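Probable FAD-dependent oxidoreductase PA4991 (Pseudomonas aeruginosa PAO1, PDB 5EZ7) is probably an FAD-dependent oxidoreductase of unknown physiological substrate, showing neither amino-acid oxidase nor glycerol-3-phosphate dehydrogenase activity. Local coordinates at residues V47-I52 with F155-L160; R95-A100 with T259-D264; E88-G93 with I161-E166. All coordinates share one frame; numbering follows the deposited sequence.

Interaction 1 of 3, residues V47-I52 with F155-L160. With FAD (flavin-adenine dinucleotide), chain B.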
loop_
_atom_site.group_PDB
_atom_site.type_symbol
_atom_site.label_atom_id
_atom_site.label_comp_id
_atom_site.label_asym_id
_atom_site.label_seq_id
_atom_site.Cartn_x
_atom_site.Cartn_y
_atom_site.Cartn_z
ATOM N N VAL A 47 4.143 1.565 -3.172
ATOM C CA VAL A 47 5.533 1.127 -3.370
ATOM C C VAL A 47 6.445 1.837 -2.391
ATOM O O VAL A 47 7.565 1.409 -2.237
ATOM C CB VAL A 47 5.978 1.328 -4.840
ATOM C CG1 VAL A 47 7.411 0.981 -5.093
ATOM C CG2 VAL A 47 5.245 0.335 -5.695
ATOM N N LYS A 48 5.966 2.929 -1.772
ATOM C CA LYS A 48 6.689 3.606 -0.708
ATOM C C LYS A 48 6.394 3.071 0.687
ATOM O O LYS A 48 6.983 3.545 1.659
ATOM C CB LYS A 48 6.415 5.110 -0.739
ATOM C CG LYS A 48 6.828 5.770 -2.040
ATOM C CD LYS A 48 6.504 7.247 -1.940
ATOM C CE LYS A 48 6.973 8.047 -3.158
ATOM N NZ LYS A 48 5.923 7.975 -4.200
ATOM N N SER A 49 5.507 2.090 0.813
ATOM C CA SER A 49 5.254 1.523 2.117
ATOM C C SER A 49 6.428 0.662 2.575
ATOM O O SER A 49 7.369 0.383 1.803
ATOM C CB SER A 49 3.956 0.695 2.148
ATOM O OG SER A 49 3.977 -0.433 1.287
ATOM N N GLN A 50 6.358 0.238 3.820
ATOM C CA GLN A 50 7.345 -0.692 4.365
ATOM C C GLN A 50 6.911 -2.138 4.130
ATOM O O GLN A 50 7.671 -3.050 4.397
ATOM C CB GLN A 50 7.613 -0.403 5.842
ATOM C CG GLN A 50 8.292 0.947 6.068
ATOM C CD GLN A 50 9.041 1.040 7.416
ATOM O OE1 GLN A 50 8.522 1.567 8.388
ATOM N NE2 GLN A 50 10.251 0.506 7.460
ATOM N N GLY A 51 5.698 -2.354 3.616
ATOM C CA GLY A 51 5.271 -3.682 3.150
ATOM C C GLY A 51 4.864 -4.601 4.269
ATOM O O GLY A 51 4.688 -5.806 4.059
ATOM N N ILE A 52 4.690 -4.049 5.476
ATOM C CA ILE A 52 4.454 -4.884 6.641
ATOM C C ILE A 52 2.984 -5.190 6.681
ATOM O O ILE A 52 2.166 -4.268 6.640
ATOM C CB ILE A 52 4.818 -4.158 7.948
ATOM C CG1 ILE A 52 6.321 -3.875 8.000
ATOM C CG2 ILE A 52 4.368 -4.982 9.154
ATOM C CD1 ILE A 52 6.705 -2.725 8.912
ATOM N N PHE A 155 6.254 -8.076 2.693
ATOM C CA PHE A 155 6.120 -8.352 1.268
ATOM C C PHE A 155 7.099 -7.482 0.523
ATOM O O PHE A 155 7.332 -6.378 0.930
ATOM C CB PHE A 155 4.687 -8.031 0.758
ATOM C CG PHE A 155 3.759 -9.214 0.728
ATOM C CD1 PHE A 155 3.229 -9.723 1.892
ATOM C CD2 PHE A 155 3.415 -9.831 -0.469
ATOM C CE1 PHE A 155 2.376 -10.841 1.887
ATOM C CE2 PHE A 155 2.574 -10.953 -0.479
ATOM C CZ PHE A 155 2.069 -11.466 0.707
ATOM N N ASP A 156 7.656 -7.996 -0.562
ATOM C CA ASP A 156 8.332 -7.176 -1.584
ATOM C C ASP A 156 7.213 -6.533 -2.412
ATOM O O ASP A 156 6.606 -7.192 -3.274
ATOM C CB ASP A 156 9.236 -8.055 -2.491
ATOM C CG ASP A 156 9.909 -7.263 -3.636
ATOM O OD1 ASP A 156 9.821 -6.018 -3.617
ATOM O OD2 ASP A 156 10.541 -7.876 -4.544
ATOM N N VAL A 157 6.937 -5.267 -2.141
ATOM C CA VAL A 157 5.771 -4.589 -2.717
ATOM C C VAL A 157 5.849 -4.427 -4.236
ATOM O O VAL A 157 4.892 -4.733 -4.926
ATOM C CB VAL A 157 5.428 -3.249 -2.026
ATOM C CG1 VAL A 157 4.228 -2.598 -2.690
ATOM C CG2 VAL A 157 5.094 -3.488 -0.552
ATOM N N PRO A 158 6.982 -3.968 -4.765
ATOM C CA PRO A 158 7.045 -3.951 -6.228
ATOM C C PRO A 158 6.675 -5.304 -6.907
ATOM O O PRO A 158 5.984 -5.315 -7.929
ATOM C CB PRO A 158 8.494 -3.605 -6.524
ATOM C CG PRO A 158 9.087 -3.101 -5.240
ATOM C CD PRO A 158 8.125 -3.291 -4.117
ATOM N N ASP A 159 7.147 -6.410 -6.352
ATOM C CA ASP A 159 6.796 -7.721 -6.858
ATOM C C ASP A 159 5.304 -8.104 -6.615
ATOM O O ASP A 159 4.713 -8.837 -7.398
ATOM C CB ASP A 159 7.710 -8.745 -6.240
ATOM C CG ASP A 159 7.666 -10.045 -6.956
ATOM O OD1 ASP A 159 7.944 -10.037 -8.188
ATOM O OD2 ASP A 159 7.307 -11.063 -6.295
ATOM N N LEU A 160 4.717 -7.584 -5.533
ATOM C CA LEU A 160 3.281 -7.745 -5.265
ATOM C C LEU A 160 2.418 -7.067 -6.321
ATOM O O LEU A 160 1.414 -7.630 -6.831
ATOM C CB LEU A 160 2.940 -7.187 -3.899
ATOM C CG LEU A 160 1.453 -7.080 -3.556
ATOM C CD1 LEU A 160 0.722 -8.433 -3.591
ATOM C CD2 LEU A 160 1.352 -6.420 -2.202
HETATM P PA FAD B . -1.951 4.720 -3.442
HETATM O O1A FAD B . -0.914 3.652 -3.326
HETATM O O2A FAD B . -1.609 6.154 -3.150
HETATM O O5B FAD B . -2.560 4.600 -4.901
HETATM C C5B FAD B . -3.400 5.591 -5.459
HETATM C C4B FAD B . -3.203 5.505 -6.958
HETATM O O4B FAD B . -4.168 6.346 -7.611
HETATM C C3B FAD B . -1.801 5.963 -7.368
HETATM O O3B FAD B . -1.132 4.949 -8.123
HETATM C C2B FAD B . -2.068 7.213 -8.186
HETATM O O2B FAD B . -1.150 7.439 -9.253
HETATM C C1B FAD B . -3.501 6.992 -8.676
HETATM N N9A FAD B . -4.213 8.241 -8.975
HETATM C C8A FAD B . -4.212 9.361 -8.231
HETATM N N7A FAD B . -4.969 10.303 -8.820
HETATM C C5A FAD B . -5.471 9.785 -9.947
HETATM C C6A FAD B . -6.340 10.274 -11.025
HETATM N N6A FAD B . -6.820 11.525 -10.955
HETATM N N1A FAD B . -6.643 9.440 -12.034
HETATM C C2A FAD B . -6.153 8.188 -12.077
HETATM N N3A FAD B . -5.345 7.674 -11.126
HETATM C C4A FAD B . -4.975 8.422 -10.058
HETATM N N1 FAD B . 0.621 0.056 5.422
HETATM C C2 FAD B . 0.861 -1.173 5.927
HETATM O O2 FAD B . -0.097 -1.971 6.059
HETATM N N3 FAD B . 2.092 -1.572 6.292
HETATM C C4 FAD B . 3.157 -0.783 6.186
HETATM O O4 FAD B . 4.291 -1.179 6.520
HETATM C C4X FAD B . 2.977 0.569 5.645
HETATM N N5 FAD B . 4.017 1.414 5.517
HETATM C C5X FAD B . 3.841 2.647 5.007
HETATM C C6 FAD B . 4.945 3.481 4.877
HETATM C C7 FAD B . 4.809 4.752 4.355
HETATM C C7M FAD B . 6.017 5.627 4.207
HETATM C C8 FAD B . 3.473 5.219 3.906
HETATM C C8M FAD B . 3.261 6.596 3.314
HETATM C C9 FAD B . 2.376 4.390 4.048
HETATM C C9A FAD B . 2.495 3.110 4.584
HETATM N N10 FAD B . 1.386 2.229 4.734
HETATM C C10 FAD B . 1.604 0.946 5.250
HETATM C "C1'" FAD B . 0.046 2.605 4.317
HETATM C "C2'" FAD B . -0.117 2.219 2.857
HETATM O "O2'" FAD B . 1.036 2.581 2.085
HETATM C "C3'" FAD B . -1.374 2.844 2.267
HETATM O "O3'" FAD B . -2.456 2.676 3.206
HETATM C "C4'" FAD B . -1.743 2.181 0.943
HETATM O "O4'" FAD B . -0.586 1.880 0.162
HETATM C "C5'" FAD B . -2.649 3.069 0.112
HETATM O "O5'" FAD B . -3.090 2.338 -1.040
HETATM P P FAD B . -3.971 3.091 -2.140
HETATM O O1P FAD B . -4.040 2.221 -3.368
HETATM O O2P FAD B . -5.217 3.519 -1.454
HETATM O O3P FAD B . -3.145 4.442 -2.399
HETATM O O HOH W 1 8.384 -4.016 1.488
#

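Interaction 2 of 3, residues R95-A100 with T259-D264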
loop_
_atom_site.group_PDB
_atom_site.type_symbol
_atom_site.label_atom_id
_atom_site.label_comp_id
_atom_site.label_asym_id
_atom_site.label_seq_id
_atom_site.Cartn_x
_atom_site.Cartn_y
_atom_site.Cartn_z
ATOM N N ARG A 95 7.339 -12.554 -3.900
ATOM C CA ARG A 95 8.462 -12.499 -3.004
ATOM C C ARG A 95 8.049 -11.884 -1.677
ATOM O O ARG A 95 7.464 -10.799 -1.641
ATOM C CB ARG A 95 9.571 -11.639 -3.607
ATOM C CG ARG A 95 10.646 -12.351 -4.437
ATOM C CD ARG A 95 11.827 -11.378 -4.721
ATOM N NE ARG A 95 12.620 -11.071 -3.513
ATOM C CZ ARG A 95 13.746 -10.327 -3.458
ATOM N NH1 ARG A 95 14.375 -10.157 -2.285
ATOM N NH2 ARG A 95 14.263 -9.739 -4.548
ATOM N N LEU A 96 8.327 -12.605 -0.598
ATOM C CA LEU A 96 8.385 -12.026 0.723
ATOM C C LEU A 96 9.804 -11.560 1.008
ATOM O O LEU A 96 10.768 -12.275 0.740
ATOM C CB LEU A 96 8.055 -13.069 1.770
ATOM C CG LEU A 96 6.660 -13.652 1.816
ATOM C CD1 LEU A 96 6.545 -14.512 3.090
ATOM C CD2 LEU A 96 5.636 -12.522 1.756
ATOM N N LEU A 97 9.936 -10.373 1.558
ATOM C CA LEU A 97 11.220 -9.962 2.056
ATOM C C LEU A 97 11.542 -10.751 3.340
ATOM O O LEU A 97 12.673 -11.193 3.517
ATOM C CB LEU A 97 11.280 -8.430 2.250
ATOM C CG LEU A 97 11.246 -7.605 0.945
ATOM C CD1 LEU A 97 11.271 -6.106 1.223
ATOM C CD2 LEU A 97 12.380 -7.969 -0.013
ATOM N N SER A 98 10.538 -10.983 4.194
ATOM C CA SER A 98 10.753 -11.693 5.441
ATOM C C SER A 98 9.503 -12.421 5.804
ATOM O O SER A 98 8.388 -11.929 5.611
ATOM C CB SER A 98 11.102 -10.716 6.554
ATOM O OG SER A 98 11.466 -11.371 7.753
ATOM N N GLU A 99 9.696 -13.608 6.345
ATOM C CA GLU A 99 8.596 -14.467 6.766
ATOM C C GLU A 99 7.987 -13.985 8.075
ATOM O O GLU A 99 6.977 -14.519 8.512
ATOM C CB GLU A 99 9.130 -15.882 6.980
ATOM C CG GLU A 99 9.721 -16.517 5.728
ATOM C CD GLU A 99 8.853 -17.623 5.170
ATOM O OE1 GLU A 99 7.621 -17.425 5.076
ATOM O OE2 GLU A 99 9.404 -18.706 4.849
ATOM N N ALA A 100 8.650 -13.027 8.723
ATOM C CA ALA A 100 8.270 -12.535 10.020
ATOM C C ALA A 100 8.768 -11.104 10.169
ATOM O O ALA A 100 9.809 -10.722 9.628
ATOM C CB ALA A 100 8.870 -13.403 11.094
ATOM N N THR A 259 14.351 -4.049 5.547
ATOM C CA THR A 259 15.522 -4.167 4.653
ATOM C C THR A 259 15.090 -4.485 3.214
ATOM O O THR A 259 14.321 -5.410 2.990
ATOM C CB THR A 259 16.510 -5.232 5.159
ATOM O OG1 THR A 259 16.890 -4.873 6.477
ATOM C CG2 THR A 259 17.798 -5.313 4.251
ATOM N N HIS A 260 15.646 -3.741 2.258
ATOM C CA HIS A 260 15.306 -3.864 0.844
ATOM C C HIS A 260 16.553 -4.098 -0.050
ATOM O O HIS A 260 17.342 -3.194 -0.233
ATOM C CB HIS A 260 14.518 -2.630 0.430
ATOM C CG HIS A 260 13.356 -2.345 1.348
ATOM N ND1 HIS A 260 12.077 -2.827 1.122
ATOM C CD2 HIS A 260 13.299 -1.680 2.526
ATOM C CE1 HIS A 260 11.287 -2.462 2.112
ATOM N NE2 HIS A 260 11.999 -1.768 2.980
ATOM N N PRO A 261 16.724 -5.322 -0.605
ATOM C CA PRO A 261 17.803 -5.596 -1.567
ATOM C C PRO A 261 17.774 -4.677 -2.782
ATOM O O PRO A 261 16.715 -4.311 -3.224
ATOM C CB PRO A 261 17.521 -7.035 -2.014
ATOM C CG PRO A 261 16.750 -7.633 -0.887
ATOM C CD PRO A 261 15.875 -6.517 -0.424
ATOM N N THR A 262 18.936 -4.298 -3.294
ATOM C CA THR A 262 18.980 -3.470 -4.477
ATOM C C THR A 262 19.553 -4.251 -5.620
ATOM O O THR A 262 20.213 -5.264 -5.412
ATOM C CB THR A 262 19.737 -2.144 -4.255
ATOM O OG1 THR A 262 21.050 -2.366 -3.705
ATOM C CG2 THR A 262 18.963 -1.290 -3.325
ATOM N N ARG A 263 19.272 -3.791 -6.836
ATOM C CA ARG A 263 19.760 -4.483 -8.068
ATOM C C ARG A 263 21.254 -4.675 -8.149
ATOM O O ARG A 263 21.686 -5.646 -8.710
ATOM C CB ARG A 263 19.289 -3.783 -9.349
ATOM C CG ARG A 263 17.914 -4.246 -9.806
ATOM C CD ARG A 263 17.437 -3.512 -11.047
ATOM N NE ARG A 263 16.148 -2.854 -10.769
ATOM C CZ ARG A 263 15.953 -1.545 -10.549
ATOM N NH1 ARG A 263 16.967 -0.669 -10.586
ATOM N NH2 ARG A 263 14.705 -1.092 -10.306
ATOM N N ASP A 264 22.029 -3.754 -7.598
ATOM C CA ASP A 264 23.494 -3.866 -7.567
ATOM C C ASP A 264 24.075 -4.705 -6.403
ATOM O O ASP A 264 25.283 -4.660 -6.180
ATOM C CB ASP A 264 24.112 -2.473 -7.507
ATOM C CG ASP A 264 23.777 -1.732 -6.201
ATOM O OD1 ASP A 264 23.450 -2.353 -5.149
ATOM O OD2 ASP A 264 23.808 -0.495 -6.226
#

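Interaction 3 of 3, residues E88-G93 with I161-E166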
loop_
_atom_site.group_PDB
_atom_site.type_symbol
_atom_site.label_atom_id
_atom_site.label_comp_id
_atom_site.label_asym_id
_atom_site.label_seq_id
_atom_site.Cartn_x
_atom_site.Cartn_y
_atom_site.Cartn_z
ATOM N N GLU A 88 -7.637 -15.998 -1.101
ATOM C CA GLU A 88 -8.630 -15.225 -1.884
ATOM C C GLU A 88 -8.092 -14.622 -3.218
ATOM O O GLU A 88 -8.889 -14.232 -4.071
ATOM C CB GLU A 88 -9.243 -14.113 -1.036
ATOM C CG GLU A 88 -8.279 -12.961 -0.802
ATOM C CD GLU A 88 -8.698 -12.081 0.362
ATOM O OE1 GLU A 88 -9.040 -10.886 0.114
ATOM O OE2 GLU A 88 -8.699 -12.596 1.526
ATOM N N LEU A 89 -6.763 -14.524 -3.368
ATOM C CA LEU A 89 -6.115 -14.235 -4.658
ATOM C C LEU A 89 -4.942 -15.194 -4.897
ATOM O O LEU A 89 -4.343 -15.718 -3.950
ATOM C CB LEU A 89 -5.602 -12.801 -4.702
ATOM C CG LEU A 89 -6.625 -11.652 -4.762
ATOM C CD1 LEU A 89 -5.865 -10.325 -4.781
ATOM C CD2 LEU A 89 -7.580 -11.742 -5.963
ATOM N N ASP A 90 -4.630 -15.443 -6.167
ATOM C CA ASP A 90 -3.437 -16.190 -6.517
ATOM C C ASP A 90 -2.197 -15.294 -6.538
ATOM O O ASP A 90 -1.840 -14.747 -7.566
ATOM C CB ASP A 90 -3.594 -16.863 -7.876
ATOM C CG ASP A 90 -2.538 -17.892 -8.119
ATOM O OD1 ASP A 90 -1.587 -18.025 -7.320
ATOM O OD2 ASP A 90 -2.650 -18.616 -9.111
ATOM N N LEU A 91 -1.529 -15.181 -5.400
ATOM C CA LEU A 91 -0.243 -14.518 -5.313
ATOM C C LEU A 91 0.864 -15.545 -5.160
ATOM O O LEU A 91 1.856 -15.271 -4.503
ATOM C CB LEU A 91 -0.223 -13.548 -4.119
ATOM C CG LEU A 91 -1.328 -12.491 -4.014
ATOM C CD1 LEU A 91 -1.054 -11.538 -2.873
ATOM C CD2 LEU A 91 -1.560 -11.710 -5.299
ATOM N N ARG A 92 0.724 -16.724 -5.753
ATOM C CA ARG A 92 1.810 -17.697 -5.630
ATOM C C ARG A 92 3.073 -17.187 -6.332
ATOM O O ARG A 92 3.002 -16.641 -7.429
ATOM C CB ARG A 92 1.404 -19.047 -6.180
ATOM C CG ARG A 92 0.580 -19.853 -5.183
ATOM C CD ARG A 92 -0.017 -21.083 -5.816
ATOM N NE ARG A 92 -0.729 -20.739 -7.044
ATOM C CZ ARG A 92 -1.481 -21.581 -7.744
ATOM N NH1 ARG A 92 -2.071 -21.143 -8.851
ATOM N NH2 ARG A 92 -1.689 -22.838 -7.349
ATOM N N GLY A 93 4.210 -17.336 -5.660
ATOM C CA GLY A 93 5.506 -16.853 -6.184
ATOM C C GLY A 93 5.772 -15.348 -6.048
ATOM O O GLY A 93 6.738 -14.814 -6.616
ATOM N N ILE A 161 2.835 -5.846 -6.631
ATOM C CA ILE A 161 2.186 -5.002 -7.629
ATOM C C ILE A 161 2.273 -5.542 -9.006
ATOM O O ILE A 161 1.288 -5.449 -9.727
ATOM C CB ILE A 161 2.789 -3.583 -7.570
ATOM C CG1 ILE A 161 2.124 -2.879 -6.414
ATOM C CG2 ILE A 161 2.556 -2.768 -8.828
ATOM C CD1 ILE A 161 3.101 -2.025 -5.727
ATOM N N ARG A 162 3.446 -6.079 -9.350
ATOM C CA ARG A 162 3.665 -6.781 -10.631
ATOM C C ARG A 162 2.632 -7.922 -10.811
ATOM O O ARG A 162 1.985 -8.017 -11.822
ATOM C CB ARG A 162 5.120 -7.312 -10.757
ATOM C CG ARG A 162 5.261 -8.458 -11.785
ATOM C CD ARG A 162 6.362 -9.469 -11.519
ATOM N NE ARG A 162 6.233 -10.188 -10.249
ATOM C CZ ARG A 162 5.538 -11.311 -10.032
ATOM N NH1 ARG A 162 4.830 -11.917 -11.017
ATOM N NH2 ARG A 162 5.543 -11.827 -8.791
ATOM N N ARG A 163 2.480 -8.762 -9.798
ATOM C CA ARG A 163 1.498 -9.863 -9.819
ATOM C C ARG A 163 0.038 -9.413 -9.902
ATOM O O ARG A 163 -0.751 -9.961 -10.665
ATOM C CB ARG A 163 1.672 -10.740 -8.578
ATOM C CG ARG A 163 0.830 -12.019 -8.557
ATOM C CD ARG A 163 0.896 -12.816 -9.861
ATOM N NE ARG A 163 0.024 -13.980 -9.791
ATOM C CZ ARG A 163 -0.334 -14.756 -10.826
ATOM N NH1 ARG A 163 0.090 -14.499 -12.068
ATOM N NH2 ARG A 163 -1.132 -15.804 -10.616
ATOM N N LEU A 164 -0.323 -8.396 -9.134
ATOM C CA LEU A 164 -1.670 -7.860 -9.227
ATOM C C LEU A 164 -1.924 -7.241 -10.584
ATOM O O LEU A 164 -3.056 -7.269 -11.055
ATOM C CB LEU A 164 -1.966 -6.851 -8.142
ATOM C CG LEU A 164 -1.947 -7.371 -6.712
ATOM C CD1 LEU A 164 -1.950 -6.221 -5.735
ATOM C CD2 LEU A 164 -3.143 -8.232 -6.390
ATOM N N ALA A 165 -0.890 -6.707 -11.224
ATOM C CA ALA A 165 -1.037 -6.196 -12.571
ATOM C C ALA A 165 -1.195 -7.321 -13.557
ATOM O O ALA A 165 -1.952 -7.180 -14.484
ATOM C CB ALA A 165 0.141 -5.331 -12.949
ATOM N N GLU A 166 -0.488 -8.436 -13.379
ATOM C CA GLU A 166 -0.739 -9.637 -14.185
ATOM C C GLU A 166 -2.190 -10.110 -14.054
ATOM O O GLU A 166 -2.871 -10.384 -15.053
ATOM C CB GLU A 166 0.214 -10.782 -13.793
ATOM C CG GLU A 166 1.582 -10.708 -14.484
ATOM C CD GLU A 166 2.705 -11.515 -13.823
ATOM O OE1 GLU A 166 2.468 -12.240 -12.813
ATOM O OE2 GLU A 166 3.863 -11.402 -14.322
#

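Interaction 1 of 3, residues V47-I52 with F155-L160
A buried apolar contact, closed at one end by a single backbone hydrogen bond, sets Val157 and Phe155 against the flavin-binding loop at Val47, Ser49 and Gly51. The loop runs into strand 52-53, while 155-160 ends strand 153-155 and starts helix 157-168, with Asp156 at the N-cap position. Strands 52-53 and 153-155 are antiparallel neighbours, and Phe155 N donates to Gly51 O at 3.1 Å in a nearly straight bond.

Val157 works with both branches. CG2, anti to its carbonyl carbon, lies 3.7 Å from Gly51 CA and equally close to Ser49 OG, whereas CG1 packs on Val47 CA at 4.0 Å. Gly51 has positive phi (79°), a backbone shape that favours glycine, and lets Val157 CG2 come right against its CA. Pro158 CG adds a looser touch on Val47 CG1. A water donates to Phe155 O, its oxygen 2.6 Å away, and more weakly to Gln50 O.

On the flavin side, Ile52 reads the pyrimidine edge with its backbone: its N donates to FAD O4, and FAD N3 donates to Ile52 O at 2.7 Å. Ser49 OG is held by Ser46 O, and Gln50 N lies 3.1 Å from FAD N5. One peptide, Gly51-Ile52, thus gives its O to Phe155 and its N-H to the flavin, and that N-H would be expected to draw electron density toward O4.

Interaction 2 of 3, residues R95-A100 with T259-D264
Leu97 and His260 both carry CG anti to the carbonyl carbon, at chi1 -68° and -51°, and these torsions bring an isopropyl group beside an imidazole. An anti chi2 in Leu97 (178°) then carries CD1 to the 259-261 strand. CD1 comes 3.4 Å from His260 ND1 and 3.6 Å from Thr259 O; it meets the ring obliquely, the two side chains crossing at about a right angle. Although the CB of His260 points away from the 95-100 segment, its ring still presents ND1 and CE1 to this methyl.

The other methyl, CD2, lies 3.8 Å from Pro261 CD, with the leucine and the proline passing in opposite directions. Further along, Arg95 runs past the same proline in the opposite direction: its chain bends at chi3, and NH1 approaches Pro261 CG at 3.7 Å, the carbon sitting at the edge of the guanidinium, near its plane.

The contact bridges two sheets. Leu97 and Ser98 both face Val154, a classic beta bulge in edge strand 96-98 of the small antiparallel sheet, and the chain turns a corner at Leu97. Pro261 ends strand 255-261 of the large mixed sheet, which probably corresponds to the substrate domain of the DAO family. Leu97 is also packed against Tyr243 and Asp156, and Trp387 meets the imidazole of His260.

The two segments share no hydrogen bond, and some of their polar atoms have partners elsewhere: His260 NE2 pairs with Thr258 OG1, and Tyr243 OH bonds weakly to Thr259 O. What joins the segments is largely van der Waals contact, with one leucine supplying most of it, and Arg95 contributes the flank of a charged group at the more exposed end.

Interaction 3 of 3, residues E88-G93 with I161-E166
Arg163 reaches Asp90 by a folded route: CG stands anti to the backbone N (chi1 -173°), and the chain then bends at chi2 (48°) before running straight on to the guanidinium. NE gives its hydrogen to Asp90 O at 3.0 Å, close to the guanidinium plane, and NH2 adds a weak bond to the same oxygen at 3.3 Å. NH2 also makes a long salt bridge to Asp90 OD2, at 3.5 Å, with carboxylate and guanidinium planes almost perpendicular.

The carboxylate itself is held by its own loop. Asp90 OD1 accepts from Arg92 N, which makes an Asx turn, and from Arg92 NE, arriving from the opposite face of the carboxylate. Arg92 NH1 takes OD2 at 2.6 Å, a side-on grip by two nitrogens. Through Arg163 the loop, between helix 75-82 and strand 96-98, is linked to helix 157-168 in a salt-bridge network that continues to Glu166, whose OE1 forms a salt bridge with Arg162 NH1 and a longer, weak one with Arg163 NH1. Arg162 is paired also with Asp159 and has Arg163 CB against one face of its guanidinium, toward the rim.

Alongside the charged groups the contact is apolar. Leu164 CD2 touches two loop leucines, 3.8 Å from Leu89 CD1 and 4.0 Å from Leu91 CD2, while Trp21 of helix 17-28 touches both of those leucines. Leu91 CD2 also touches Arg163 CG at 4.1 Å.

From the N terminus the chain passes 47-52, 88-93 and 95-100, then 155-160, 161-166 and finally 259-264. Interaction 1 closes a loop of 102 intervening residues, interaction 3 one of 67 and interaction 2 one of 158. Every pair crosses and none nests, because all openings precede the first closure and the second segments follow the same order: 1, 3, 2. Interactions 1 and 3 use successive turns of helix 157-168, and they touch where Val47 packs on Ile161 and Leu160 on Leu91. Interactions 1 and 2 meet through Asp159 and Asp156 with Arg95. Together they tie the flavin loop and helix 157-168 to the small sheet, the loop before it and the large mixed sheet.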